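PDB 1XEA: oxidoreductase, Gfo/Idh/MocA family from Vibrio cholerae, which probably acts as an oxidoreductase that binds a nicotinamide nucleotide cofactor in a Rossmann domain, its substrate being undefined. Local coordinates for residues C33-K38 / T54-V59; M68-T73 / P89-K94; Q131-L136 / V233-D238; C141-S146 / A228-V233. All blocks are in the same frame, centred on the assembly; numbering follows the deposited sequence.

Contacts 1 and 2 lie in the nucleotide-binding Rossmann domain, and contacts 3 and 4 on the other side of the chain's centre, at the large mixed sheet. Contact 1 sits at the end of strand 28-33. Contact 2 joins two inner strands of the same parallel sheet, its centre about 15 Å from that of contact 1. Contacts 3 and 4 are neighbours, centres about 9 Å apart, and share Val233. Strands 223-230 and 233-237 link them, as does a probable hydrogen bond, Glu135 OE1 to Tyr230 OH (2.6 Å). The nickel ion is about 5 Å from the Tyr230 side chain and about 7 Å from that of Leu133. Contacts 2 and 3 have centres about 29 Å apart.

Contact 1: C33-K38 / T54-V59; sequences CTRNPK and TDYRDV
The two chain segments come closest at Thr34 and Thr54, whose CA atoms are 5.0 Å apart. Here Thr54 CA turns its hydrogen to Thr34 O, a CA-H...O contact of 3.4 Å. Thr34 is also joined to Cys53 by backbone hydrogen bonding. The methyl CG2 of Thr54 lies anti to its own backbone N and rests against Arg35 O, with Thr34 O close by. Cys33 SG is anti to its backbone N (chi1 169°). This carries the sulfur towards the turn at Asp55 and Tyr56, and Cys33 SG lies 3.9 Å from Tyr56 N. Val59 CG2 meets both Cys33 CB and SG, with SG at 4.0 Å, and makes the buried apolar end of the contact.

Cys33 is the last residue of strand 28-33, an outer strand of the parallel sheet in the Rossmann fold. Asn36 then caps helix 37-46: its OD1 accepts a weak bond from Lys38 N at 2.6 Å, and another weak one from Val39 N.

The Arg35 side chain starts away from 54-59 but bends at chi2 (-69°). The guanidinium comes back to 54-59 and presents its edge to Thr54 O and Asp55 CA. The bond from Arg35 NH1 to Thr54 O is weak, 3.3 Å long and clearly bent. Arg35 NH2 sits beyond the edge of the Tyr56 ring, near the ring plane. As modelled, Asp55 OD1 accepts from Arg57 N, which fits an Asx turn, though both atoms are less surely placed. Tyr56 meets Phe82 of helix 76-85 edge-to-face.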
loop_
_atom_site.group_PDB
_atom_site.type_symbol
_atom_site.label_atom_id
_atom_site.label_comp_id
_atom_site.label_asym_id
_atom_site.label_seq_id
_atom_site.Cartn_x
_atom_site.Cartn_y
_atom_site.Cartn_z
ATOM N N CYS A 33 -37.473 23.702 1.262
ATOM C CA CYS A 33 -38.712 23.344 1.925
ATOM C C CYS A 33 -38.502 22.237 2.939
ATOM O O CYS A 33 -37.929 21.193 2.629
ATOM C CB CYS A 33 -39.736 22.878 0.905
ATOM S SG CYS A 33 -41.174 22.139 1.676
ATOM N N THR A 34 -38.986 22.461 4.151
ATOM C CA THR A 34 -38.846 21.464 5.191
ATOM C C THR A 34 -39.761 21.801 6.360
ATOM O O THR A 34 -40.141 22.959 6.545
ATOM C CB THR A 34 -37.362 21.362 5.648
ATOM O OG1 THR A 34 -37.211 20.302 6.599
ATOM C CG2 THR A 34 -36.898 22.668 6.258
ATOM N N ARG A 35 -40.137 20.779 7.127
ATOM C CA ARG A 35 -41.022 20.956 8.278
ATOM C C ARG A 35 -40.492 22.015 9.241
ATOM O O ARG A 35 -41.095 23.076 9.392
ATOM C CB ARG A 35 -41.202 19.621 9.022
ATOM C CG ARG A 35 -42.265 18.693 8.439
ATOM C CD ARG A 35 -43.676 19.250 8.641
ATOM N NE ARG A 35 -44.698 18.423 7.991
ATOM C CZ ARG A 35 -45.349 18.752 6.873
ATOM N NH1 ARG A 35 -45.093 19.904 6.265
ATOM N NH2 ARG A 35 -46.249 17.920 6.354
ATOM N N ASN A 36 -39.357 21.723 9.875
ATOM C CA ASN A 36 -38.740 22.639 10.839
ATOM C C ASN A 36 -38.386 24.000 10.230
ATOM O O ASN A 36 -37.540 24.086 9.337
ATOM C CB ASN A 36 -37.481 22.007 11.428
ATOM C CG ASN A 36 -36.939 22.793 12.597
ATOM O OD1 ASN A 36 -37.098 24.012 12.669
ATOM N ND2 ASN A 36 -36.289 22.099 13.521
ATOM N N PRO A 37 -39.013 25.087 10.723
ATOM C CA PRO A 37 -38.767 26.444 10.220
ATOM C C PRO A 37 -37.415 26.989 10.661
ATOM O O PRO A 37 -36.829 27.845 9.996
ATOM C CB PRO A 37 -39.926 27.234 10.807
ATOM C CG PRO A 37 -40.076 26.597 12.151
ATOM C CD PRO A 37 -39.984 25.115 11.835
ATOM N N LYS A 38 -36.933 26.484 11.793
ATOM C CA LYS A 38 -35.642 26.892 12.338
ATOM C C LYS A 38 -34.538 26.496 11.356
ATOM O O LYS A 38 -33.832 27.349 10.810
ATOM C CB LYS A 38 -35.408 26.201 13.688
ATOM C CG LYS A 38 -33.997 26.360 14.246
ATOM C CD LYS A 38 -33.729 25.374 15.380
ATOM C CE LYS A 38 -33.851 23.926 14.912
ATOM N NZ LYS A 38 -33.556 22.972 16.018
ATOM N N THR A 54 -42.499 25.826 4.082
ATOM C CA THR A 54 -42.584 24.808 5.128
ATOM C C THR A 54 -43.508 23.656 4.756
ATOM O O THR A 54 -43.305 22.517 5.186
ATOM C CB THR A 54 -43.080 25.400 6.458
ATOM O OG1 THR A 54 -42.122 26.340 6.946
ATOM C CG2 THR A 54 -43.260 24.301 7.500
ATOM N N ASP A 55 -44.536 23.961 3.975
ATOM C CA ASP A 55 -45.494 22.950 3.542
ATOM C C ASP A 55 -45.205 22.546 2.098
ATOM O O ASP A 55 -45.194 23.388 1.198
ATOM C CB ASP A 55 -46.919 23.493 3.654
ATOM C CG ASP A 55 -47.964 22.433 3.395
ATOM O OD1 ASP A 55 -47.990 21.888 2.271
ATOM O OD2 ASP A 55 -48.756 22.147 4.320
ATOM N N TYR A 56 -44.992 21.250 1.884
ATOM C CA TYR A 56 -44.677 20.729 0.562
ATOM C C TYR A 56 -45.680 21.098 -0.513
ATOM O O TYR A 56 -45.477 20.768 -1.678
ATOM C CB TYR A 56 -44.508 19.207 0.618
ATOM C CG TYR A 56 -45.780 18.421 0.813
ATOM C CD1 TYR A 56 -46.623 18.148 -0.264
ATOM C CD2 TYR A 56 -46.126 17.923 2.067
ATOM C CE1 TYR A 56 -47.783 17.391 -0.099
ATOM C CE2 TYR A 56 -47.284 17.164 2.250
ATOM C CZ TYR A 56 -48.112 16.899 1.161
ATOM O OH TYR A 56 -49.262 16.147 1.333
ATOM N N ARG A 57 -46.750 21.793 -0.136
ATOM C CA ARG A 57 -47.765 22.185 -1.109
ATOM C C ARG A 57 -47.483 23.560 -1.690
ATOM O O ARG A 57 -47.622 23.775 -2.898
ATOM C CB ARG A 57 -49.147 22.161 -0.460
ATOM C CG ARG A 57 -49.546 20.781 0.006
ATOM C CD ARG A 57 -50.425 20.858 1.244
ATOM N NE ARG A 57 -50.318 19.642 2.040
ATOM C CZ ARG A 57 -50.812 19.503 3.266
ATOM N NH1 ARG A 57 -51.451 20.515 3.836
ATOM N NH2 ARG A 57 -50.660 18.353 3.920
ATOM N N ASP A 58 -47.066 24.484 -0.829
ATOM C CA ASP A 58 -46.763 25.847 -1.255
ATOM C C ASP A 58 -45.681 25.854 -2.321
ATOM O O ASP A 58 -45.506 26.835 -3.044
ATOM C CB ASP A 58 -46.305 26.684 -0.059
ATOM C CG ASP A 58 -47.354 26.768 1.030
ATOM O OD1 ASP A 58 -48.437 27.340 0.775
ATOM O OD2 ASP A 58 -47.095 26.261 2.143
ATOM N N VAL A 59 -44.956 24.749 -2.407
ATOM C CA VAL A 59 -43.882 24.608 -3.373
ATOM C C VAL A 59 -44.348 24.885 -4.804
ATOM O O VAL A 59 -43.598 25.431 -5.609
ATOM C CB VAL A 59 -43.267 23.188 -3.289
ATOM C CG1 VAL A 59 -42.273 22.971 -4.413
ATOM C CG2 VAL A 59 -42.583 23.003 -1.938
#

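Contact 2: M68-T73 / P89-K94; sequences MIHAAT and PTFVDK
Phe91 CG is anti to its backbone N (chi1 172°), while Met68 CG lies beside its own N (chi1 -69°), and the two side chains then cross obliquely on one face of the sheet. A bend at chi3 (69°) in Met68, a selenomethionine, folds CE back to the ring, 3.5 Å from Phe91 CE2. Met68 CB and CG both touch Phe91 CD2. Met68 SE is 5.1 Å from the Phe91 ring centroid, an oblique Met-aromatic contact.

His70 extends this group. His70 CE1 lies 3.8 Å from Phe91 CE2 at the edge of the phenyl ring, so the two rings meet rim to rim and neither covers the other's face. Tyr18 of helix 12-22 stacks on His70, and its OH is hydrogen-bonded to Asp93 OD1. The Trp275 ring also meets Phe91.

On the other face Ile69 and Val92 make an aliphatic pair. They lie side by side, with CD1 of Ile69 4.0 Å from CG2 of Val92. Ile69 CD1 also touches Thr90 CG2 at 3.8 Å. Leu79 of helix 76-85 packs on Ile69.

The backbones run parallel, with Met68 paired to Phe91 and Ile69 to Val92. Ile69 N gives a nearly straight bond of 2.7 Å to Phe91 O, in the carbonyl plane. Asp93 N returns a weak bond of 3.3 Å to Ile69 O.

Strand 66-69, helix 76-85 and strand 90-93 form a beta-alpha-beta crossover, the building unit of the Rossmann nucleotide-binding fold.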
loop_
_atom_site.group_PDB
_atom_site.type_symbol
_atom_site.label_atom_id
_atom_site.label_comp_id
_atom_site.label_asym_id
_atom_site.label_seq_id
_atom_site.Cartn_x
_atom_site.Cartn_y
_atom_site.Cartn_z
HETATM N N MSE A 68 -37.000 17.462 -5.497
HETATM C CA MSE A 68 -36.083 16.435 -5.008
HETATM C C MSE A 68 -36.473 16.139 -3.575
HETATM O O MSE A 68 -36.256 16.955 -2.683
HETATM C CB MSE A 68 -34.639 16.937 -5.055
HETATM C CG MSE A 68 -34.096 17.101 -6.458
HETATM SE SE MSE A 68 -32.331 17.876 -6.553
HETATM C CE MSE A 68 -31.303 16.419 -5.799
ATOM N N ILE A 69 -37.055 14.973 -3.347
ATOM C CA ILE A 69 -37.487 14.618 -2.006
ATOM C C ILE A 69 -36.367 13.953 -1.223
ATOM O O ILE A 69 -35.838 12.930 -1.637
ATOM C CB ILE A 69 -38.693 13.691 -2.089
ATOM C CG1 ILE A 69 -39.800 14.407 -2.868
ATOM C CG2 ILE A 69 -39.151 13.298 -0.694
ATOM C CD1 ILE A 69 -40.864 13.496 -3.402
ATOM N N HIS A 70 -35.999 14.529 -0.088
ATOM C CA HIS A 70 -34.922 13.951 0.700
ATOM C C HIS A 70 -35.428 13.587 2.075
ATOM O O HIS A 70 -34.658 13.217 2.960
ATOM C CB HIS A 70 -33.770 14.940 0.819
ATOM C CG HIS A 70 -33.331 15.507 -0.492
ATOM N ND1 HIS A 70 -32.654 14.766 -1.438
ATOM C CD2 HIS A 70 -33.496 16.739 -1.029
ATOM C CE1 HIS A 70 -32.420 15.518 -2.498
ATOM N NE2 HIS A 70 -32.921 16.719 -2.276
ATOM N N ALA A 71 -36.736 13.702 2.250
ATOM C CA ALA A 71 -37.361 13.385 3.520
ATOM C C ALA A 71 -37.106 11.936 3.927
ATOM O O ALA A 71 -36.351 11.213 3.277
ATOM C CB ALA A 71 -38.852 13.645 3.434
ATOM N N ALA A 72 -37.747 11.524 5.015
ATOM C CA ALA A 72 -37.614 10.169 5.528
ATOM C C ALA A 72 -38.226 9.189 4.536
ATOM O O ALA A 72 -39.014 9.578 3.681
ATOM C CB ALA A 72 -38.309 10.059 6.872
ATOM N N THR A 73 -37.874 7.917 4.657
ATOM C CA THR A 73 -38.391 6.922 3.740
ATOM C C THR A 73 -39.909 6.766 3.830
ATOM O O THR A 73 -40.576 6.555 2.815
ATOM C CB THR A 73 -37.735 5.546 3.987
ATOM O OG1 THR A 73 -36.316 5.702 4.130
ATOM C CG2 THR A 73 -38.019 4.615 2.825
ATOM N N PRO A 89 -41.436 16.319 -12.865
ATOM C CA PRO A 89 -40.329 15.363 -12.742
ATOM C C PRO A 89 -39.953 15.251 -11.264
ATOM O O PRO A 89 -39.639 16.251 -10.619
ATOM C CB PRO A 89 -39.231 16.015 -13.571
ATOM C CG PRO A 89 -40.010 16.710 -14.649
ATOM C CD PRO A 89 -41.135 17.347 -13.877
ATOM N N THR A 90 -39.995 14.043 -10.723
ATOM C CA THR A 90 -39.670 13.861 -9.314
ATOM C C THR A 90 -38.386 13.070 -9.059
ATOM O O THR A 90 -38.100 12.077 -9.728
ATOM C CB THR A 90 -40.837 13.158 -8.559
ATOM O OG1 THR A 90 -42.008 13.972 -8.635
ATOM C CG2 THR A 90 -40.490 12.926 -7.094
ATOM N N PHE A 91 -37.629 13.519 -8.065
ATOM C CA PHE A 91 -36.393 12.869 -7.671
ATOM C C PHE A 91 -36.549 12.453 -6.221
ATOM O O PHE A 91 -37.057 13.223 -5.403
ATOM C CB PHE A 91 -35.228 13.839 -7.796
ATOM C CG PHE A 91 -33.946 13.318 -7.226
ATOM C CD1 PHE A 91 -33.084 12.559 -8.002
ATOM C CD2 PHE A 91 -33.602 13.584 -5.907
ATOM C CE1 PHE A 91 -31.887 12.070 -7.474
ATOM C CE2 PHE A 91 -32.408 13.101 -5.368
ATOM C CZ PHE A 91 -31.551 12.342 -6.154
ATOM N N VAL A 92 -36.124 11.234 -5.912
ATOM C CA VAL A 92 -36.212 10.726 -4.552
ATOM C C VAL A 92 -34.926 10.006 -4.209
ATOM O O VAL A 92 -34.454 9.171 -4.971
ATOM C CB VAL A 92 -37.392 9.739 -4.375
ATOM C CG1 VAL A 92 -37.424 9.216 -2.945
ATOM C CG2 VAL A 92 -38.704 10.437 -4.701
ATOM N N ASP A 93 -34.357 10.334 -3.058
ATOM C CA ASP A 93 -33.121 9.706 -2.629
ATOM C C ASP A 93 -33.408 8.282 -2.176
ATOM O O ASP A 93 -34.376 8.037 -1.461
ATOM C CB ASP A 93 -32.488 10.515 -1.497
ATOM C CG ASP A 93 -31.139 9.973 -1.082
ATOM O OD1 ASP A 93 -30.305 9.697 -1.983
ATOM O OD2 ASP A 93 -30.897 9.836 0.145
ATOM N N LYS A 94 -32.568 7.348 -2.608
ATOM C CA LYS A 94 -32.722 5.942 -2.255
ATOM C C LYS A 94 -32.845 5.798 -0.742
ATOM O O LYS A 94 -32.179 6.503 0.006
ATOM C CB LYS A 94 -31.522 5.143 -2.763
ATOM C CG LYS A 94 -30.215 5.477 -2.070
ATOM C CD LYS A 94 -30.081 4.725 -0.754
ATOM C CE LYS A 94 -29.220 5.485 0.245
ATOM N NZ LYS A 94 -29.063 4.707 1.501
#

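Contact 3: Q131-L136 / V233-D238; sequences QHLSEL and VAYLFD
This is an apolar and aromatic contact between the link of two short helices and one face of the large mixed sheet. Leu133 lies between helices 127-132 and 134-138, at the N-cap position of the second. It reaches tip to tip towards Tyr235 and Phe237 of strand 233-237, whose side chains leave on the same face.

The two methyls of Leu133 divide between the rings. Leu133 CD2 sits over a face of Tyr235, offset towards the rim, 3.9 Å from the ring centroid and 27° off the normal. This is a CH-pi contact, and the nearest ring atom is Tyr235 CD1. Leu133 CD1 instead meets the edge of Phe237, 4.0 Å from Phe237 CE1.

His132 comes in beside Leu133 and crosses Tyr235 at about a right angle. His132 CB is 3.9 Å from Tyr235 CE2, and the ring planes stand 47° apart, so the pair is neither stacked nor edge-to-face.

A large open sheet of this kind is the core of the C-terminal domain in Gfo/Idh/MocA proteins. Here strand 233-237 runs between strands 223-230 and 242-247. Ala234 points away from the helix link and packs on Phe219 of the second subunit, so this part of the strand lies between the helices and the subunit contact.

One water joins the polar ends. It lies in the plane of the imidazole at its edge, 2.7 Å from His132 ND1, and 2.6 Å from Tyr235 OH. Val254 of strand 250-255 touches both His132 and Phe237. The Leu133 side chain is about 7 Å from the nickel ion.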
loop_
_atom_site.group_PDB
_atom_site.type_symbol
_atom_site.label_atom_id
_atom_site.label_comp_id
_atom_site.label_asym_id
_atom_site.label_seq_id
_atom_site.Cartn_x
_atom_site.Cartn_y
_atom_site.Cartn_z
ATOM N N GLN A 131 -15.006 5.581 -15.315
ATOM C CA GLN A 131 -13.955 5.978 -16.240
ATOM C C GLN A 131 -13.180 4.773 -16.727
ATOM O O GLN A 131 -12.765 4.715 -17.883
ATOM C CB GLN A 131 -12.991 6.941 -15.568
ATOM C CG GLN A 131 -11.697 7.119 -16.330
ATOM C CD GLN A 131 -10.743 8.073 -15.624
ATOM O OE1 GLN A 131 -9.538 8.105 -15.924
ATOM N NE2 GLN A 131 -11.280 8.867 -14.678
ATOM N N HIS A 132 -12.989 3.813 -15.834
ATOM C CA HIS A 132 -12.247 2.607 -16.159
ATOM C C HIS A 132 -13.144 1.439 -16.568
ATOM O O HIS A 132 -12.830 0.715 -17.514
ATOM C CB HIS A 132 -11.365 2.216 -14.965
ATOM C CG HIS A 132 -10.238 3.170 -14.708
ATOM N ND1 HIS A 132 -9.068 3.154 -15.437
ATOM C CD2 HIS A 132 -10.115 4.188 -13.823
ATOM C CE1 HIS A 132 -8.273 4.121 -15.012
ATOM N NE2 HIS A 132 -8.884 4.763 -14.034
ATOM N N LEU A 133 -14.262 1.259 -15.869
ATOM C CA LEU A 133 -15.193 0.168 -16.168
ATOM C C LEU A 133 -16.442 0.688 -16.887
ATOM O O LEU A 133 -17.380 1.163 -16.249
ATOM C CB LEU A 133 -15.581 -0.526 -14.864
ATOM C CG LEU A 133 -14.409 -0.786 -13.918
ATOM C CD1 LEU A 133 -14.938 -1.274 -12.583
ATOM C CD2 LEU A 133 -13.460 -1.792 -14.536
ATOM N N SER A 134 -16.454 0.583 -18.217
ATOM C CA SER A 134 -17.580 1.069 -19.020
ATOM C C SER A 134 -18.901 0.384 -18.680
ATOM O O SER A 134 -19.968 0.995 -18.758
ATOM C CB SER A 134 -17.275 0.916 -20.519
ATOM O OG SER A 134 -16.893 -0.407 -20.864
ATOM N N GLU A 135 -18.818 -0.889 -18.308
ATOM C CA GLU A 135 -19.992 -1.642 -17.931
ATOM C C GLU A 135 -20.757 -0.901 -16.823
ATOM O O GLU A 135 -21.979 -0.967 -16.763
ATOM C CB GLU A 135 -19.603 -3.039 -17.446
ATOM C CG GLU A 135 -19.221 -4.052 -18.539
ATOM C CD GLU A 135 -17.890 -3.764 -19.241
ATOM O OE1 GLU A 135 -16.986 -3.148 -18.629
ATOM O OE2 GLU A 135 -17.748 -4.182 -20.413
ATOM N N LEU A 136 -20.065 -0.197 -15.939
ATOM C CA LEU A 136 -20.795 0.510 -14.908
ATOM C C LEU A 136 -21.420 1.763 -15.470
ATOM O O LEU A 136 -22.557 2.104 -15.137
ATOM C CB LEU A 136 -19.906 0.868 -13.718
ATOM C CG LEU A 136 -19.619 -0.291 -12.767
ATOM C CD1 LEU A 136 -18.812 0.220 -11.608
ATOM C CD2 LEU A 136 -20.911 -0.928 -12.282
ATOM N N VAL A 233 -7.752 -9.379 -17.000
ATOM C CA VAL A 233 -7.710 -8.013 -16.530
ATOM C C VAL A 233 -8.561 -7.913 -15.287
ATOM O O VAL A 233 -9.622 -8.527 -15.208
ATOM C CB VAL A 233 -8.221 -7.037 -17.599
ATOM C CG1 VAL A 233 -8.005 -5.608 -17.113
ATOM C CG2 VAL A 233 -7.468 -7.257 -18.922
ATOM N N ALA A 234 -8.088 -7.156 -14.307
ATOM C CA ALA A 234 -8.828 -6.994 -13.070
ATOM C C ALA A 234 -8.561 -5.614 -12.480
ATOM O O ALA A 234 -7.612 -4.937 -12.878
ATOM C CB ALA A 234 -8.434 -8.087 -12.081
ATOM N N TYR A 235 -9.431 -5.193 -11.560
ATOM C CA TYR A 235 -9.326 -3.906 -10.856
ATOM C C TYR A 235 -9.803 -4.097 -9.426
ATOM O O TYR A 235 -10.696 -4.896 -9.164
ATOM C CB TYR A 235 -10.235 -2.838 -11.461
ATOM C CG TYR A 235 -9.896 -2.382 -12.849
ATOM C CD1 TYR A 235 -10.264 -3.137 -13.960
ATOM C CD2 TYR A 235 -9.221 -1.176 -13.060
ATOM C CE1 TYR A 235 -9.970 -2.704 -15.249
ATOM C CE2 TYR A 235 -8.918 -0.731 -14.342
ATOM C CZ TYR A 235 -9.296 -1.501 -15.433
ATOM O OH TYR A 235 -8.988 -1.079 -16.703
ATOM N N LEU A 236 -9.232 -3.337 -8.505
ATOM C CA LEU A 236 -9.643 -3.424 -7.111
ATOM C C LEU A 236 -9.540 -2.039 -6.514
ATOM O O LEU A 236 -8.444 -1.545 -6.266
ATOM C CB LEU A 236 -8.739 -4.370 -6.326
ATOM C CG LEU A 236 -9.248 -4.926 -4.984
ATOM C CD1 LEU A 236 -8.041 -5.430 -4.213
ATOM C CD2 LEU A 236 -9.979 -3.886 -4.178
ATOM N N PHE A 237 -10.685 -1.409 -6.283
ATOM C CA PHE A 237 -10.697 -0.075 -5.705
ATOM C C PHE A 237 -10.951 -0.143 -4.204
ATOM O O PHE A 237 -11.949 -0.719 -3.769
ATOM C CB PHE A 237 -11.772 0.778 -6.366
ATOM C CG PHE A 237 -11.593 0.940 -7.840
ATOM C CD1 PHE A 237 -12.268 0.118 -8.731
ATOM C CD2 PHE A 237 -10.775 1.944 -8.343
ATOM C CE1 PHE A 237 -12.143 0.304 -10.115
ATOM C CE2 PHE A 237 -10.638 2.143 -9.724
ATOM C CZ PHE A 237 -11.322 1.321 -10.609
ATOM N N ASP A 238 -10.046 0.440 -3.422
ATOM C CA ASP A 238 -10.166 0.455 -1.960
ATOM C C ASP A 238 -10.891 1.715 -1.479
ATOM O O ASP A 238 -11.081 1.922 -0.278
ATOM C CB ASP A 238 -8.774 0.373 -1.317
ATOM C CG ASP A 238 -7.787 1.319 -1.962
ATOM O OD1 ASP A 238 -7.467 1.139 -3.158
ATOM O OD2 ASP A 238 -7.330 2.259 -1.290
HETATM O O HOH W 1 -8.479 1.346 -17.360
#

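Contact 4: C141-S146 / A228-V233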
loop_
_atom_site.group_PDB
_atom_site.type_symbol
_atom_site.label_atom_id
_atom_site.label_comp_id
_atom_site.label_asym_id
_atom_site.label_seq_id
_atom_site.Cartn_x
_atom_site.Cartn_y
_atom_site.Cartn_z
ATOM N N CYS A 141 -23.462 -5.644 -18.312
ATOM C CA CYS A 141 -22.510 -6.619 -17.814
ATOM C C CYS A 141 -21.314 -6.664 -18.767
ATOM O O CYS A 141 -20.192 -6.932 -18.347
ATOM C CB CYS A 141 -23.154 -7.992 -17.739
ATOM S SG CYS A 141 -24.387 -8.147 -16.467
ATOM N N GLY A 142 -21.568 -6.408 -20.050
ATOM C CA GLY A 142 -20.517 -6.401 -21.053
ATOM C C GLY A 142 -19.514 -7.542 -21.005
ATOM O O GLY A 142 -19.864 -8.719 -21.109
ATOM N N ALA A 143 -18.246 -7.192 -20.847
ATOM C CA ALA A 143 -17.205 -8.202 -20.796
ATOM C C ALA A 143 -16.899 -8.638 -19.367
ATOM O O ALA A 143 -16.058 -9.509 -19.145
ATOM C CB ALA A 143 -15.946 -7.675 -21.467
ATOM N N LEU A 144 -17.579 -8.034 -18.399
ATOM C CA LEU A 144 -17.358 -8.361 -16.991
ATOM C C LEU A 144 -17.517 -9.842 -16.675
ATOM O O LEU A 144 -18.591 -10.406 -16.863
ATOM C CB LEU A 144 -18.315 -7.562 -16.099
ATOM C CG LEU A 144 -17.893 -6.148 -15.710
ATOM C CD1 LEU A 144 -18.972 -5.507 -14.837
ATOM C CD2 LEU A 144 -16.572 -6.200 -14.968
ATOM N N ARG A 145 -16.450 -10.471 -16.196
ATOM C CA ARG A 145 -16.525 -11.880 -15.836
ATOM C C ARG A 145 -16.935 -11.992 -14.375
ATOM O O ARG A 145 -17.338 -13.056 -13.911
ATOM C CB ARG A 145 -15.184 -12.581 -16.065
ATOM C CG ARG A 145 -14.777 -12.647 -17.522
ATOM C CD ARG A 145 -15.775 -13.455 -18.334
ATOM N NE ARG A 145 -15.660 -13.196 -19.771
ATOM C CZ ARG A 145 -16.614 -12.633 -20.512
ATOM N NH1 ARG A 145 -17.761 -12.269 -19.946
ATOM N NH2 ARG A 145 -16.420 -12.437 -21.815
ATOM N N SER A 146 -16.832 -10.882 -13.657
ATOM C CA SER A 146 -17.214 -10.836 -12.252
ATOM C C SER A 146 -17.118 -9.400 -11.729
ATOM O O SER A 146 -16.351 -8.583 -12.244
ATOM C CB SER A 146 -16.327 -11.781 -11.420
ATOM O OG SER A 146 -15.262 -11.094 -10.781
ATOM N N ALA A 228 -13.467 -5.792 -9.811
ATOM C CA ALA A 228 -14.053 -6.144 -11.095
ATOM C C ALA A 228 -13.083 -6.997 -11.887
ATOM O O ALA A 228 -11.879 -6.774 -11.847
ATOM C CB ALA A 228 -14.382 -4.877 -11.867
ATOM N N SER A 229 -13.580 -7.983 -12.612
ATOM C CA SER A 229 -12.650 -8.768 -13.392
ATOM C C SER A 229 -13.173 -9.072 -14.783
ATOM O O SER A 229 -14.372 -9.249 -14.998
ATOM C CB SER A 229 -12.298 -10.064 -12.667
ATOM O OG SER A 229 -13.281 -11.048 -12.888
ATOM N N TYR A 230 -12.245 -9.109 -15.726
ATOM C CA TYR A 230 -12.539 -9.401 -17.115
ATOM C C TYR A 230 -11.589 -10.522 -17.468
ATOM O O TYR A 230 -11.043 -11.177 -16.579
ATOM C CB TYR A 230 -12.236 -8.188 -17.983
ATOM C CG TYR A 230 -13.032 -6.959 -17.627
ATOM C CD1 TYR A 230 -12.677 -6.159 -16.540
ATOM C CD2 TYR A 230 -14.144 -6.591 -18.382
ATOM C CE1 TYR A 230 -13.410 -5.021 -16.223
ATOM C CE2 TYR A 230 -14.882 -5.457 -18.069
ATOM C CZ TYR A 230 -14.512 -4.679 -16.995
ATOM O OH TYR A 230 -15.236 -3.550 -16.703
ATOM N N ASP A 231 -11.373 -10.762 -18.751
ATOM C CA ASP A 231 -10.433 -11.810 -19.099
ATOM C C ASP A 231 -9.032 -11.231 -19.030
ATOM O O ASP A 231 -8.713 -10.280 -19.730
ATOM C CB ASP A 231 -10.725 -12.385 -20.490
ATOM C CG ASP A 231 -12.015 -13.203 -20.522
ATOM O OD1 ASP A 231 -12.184 -14.112 -19.659
ATOM O OD2 ASP A 231 -12.861 -12.934 -21.413
ATOM N N ASN A 232 -8.212 -11.801 -18.151
ATOM C CA ASN A 232 -6.826 -11.379 -17.949
ATOM C C ASN A 232 -6.674 -9.942 -17.523
ATOM O O ASN A 232 -5.599 -9.353 -17.655
ATOM C CB ASN A 232 -5.995 -11.627 -19.199
ATOM C CG ASN A 232 -5.842 -13.103 -19.492
ATOM O OD1 ASN A 232 -5.583 -13.906 -18.588
ATOM N ND2 ASN A 232 -5.996 -13.473 -20.752
ATOM N N VAL A 233 -7.752 -9.379 -17.000
ATOM C CA VAL A 233 -7.710 -8.013 -16.530
ATOM C C VAL A 233 -8.561 -7.913 -15.287
ATOM O O VAL A 233 -9.622 -8.527 -15.208
ATOM C CB VAL A 233 -8.221 -7.037 -17.599
ATOM C CG1 VAL A 233 -8.005 -5.608 -17.113
ATOM C CG2 VAL A 233 -7.468 -7.257 -18.922
HETATM O O HOH W 2 -13.673 -10.346 -19.991
#
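A classic beta bulge joins the start of strand 146-152 to the end of strand 223-230. Arg145 and Ser146 both face Ser229, so the extra residue pushes the backbone out.

Before the bulge, a type II' turn from Cys141 to Leu144 brings Ala143 and Leu144 against the Tyr230 ring. Gly142 takes the positive phi (45°) that this turn needs. Leu144 CD2 is the bump, set in the hollow between the Tyr230 face and Ala228 CB. Leu144 CD2 lies 3.7 Å from the Tyr230 ring centroid, 28° off the normal. Ala143 CB fits against the ring edge at CD2, so the ring is held at one face and at its edge. Tyr230 OH is hydrogen-bonded to Glu135, and the side chain is about 5 Å from the nickel ion.

Ser229 O takes two bonds, from Arg145 N at 2.7 Å in the carbonyl plane and from Ser146 N at 3.2 Å from above it. Ser229 N returns a bond of 2.9 Å to Ser146 O. Ser146 and Ser229 are an antiparallel hydrogen-bonded pair; their side chains leave on one face, and Ser146 OG and Ser229 OG share a hydrogen bond.

Tyr230 N bonds to Val233 O in the hairpin that follows. Asn232 at its tip makes backbone hydrogen bonds to the second subunit. A water donates to Ala143 O and has weak bonds to Asp231 N and OD2.

Arg145 bends at chi2 (-62°). Ala143 O sits 3.3 Å above the Arg145 guanidinium plane, offset toward the rim. Arg145 NE forms a salt bridge to Asp231 OD2, 3.3 Å away, approaching from above the carboxylate plane.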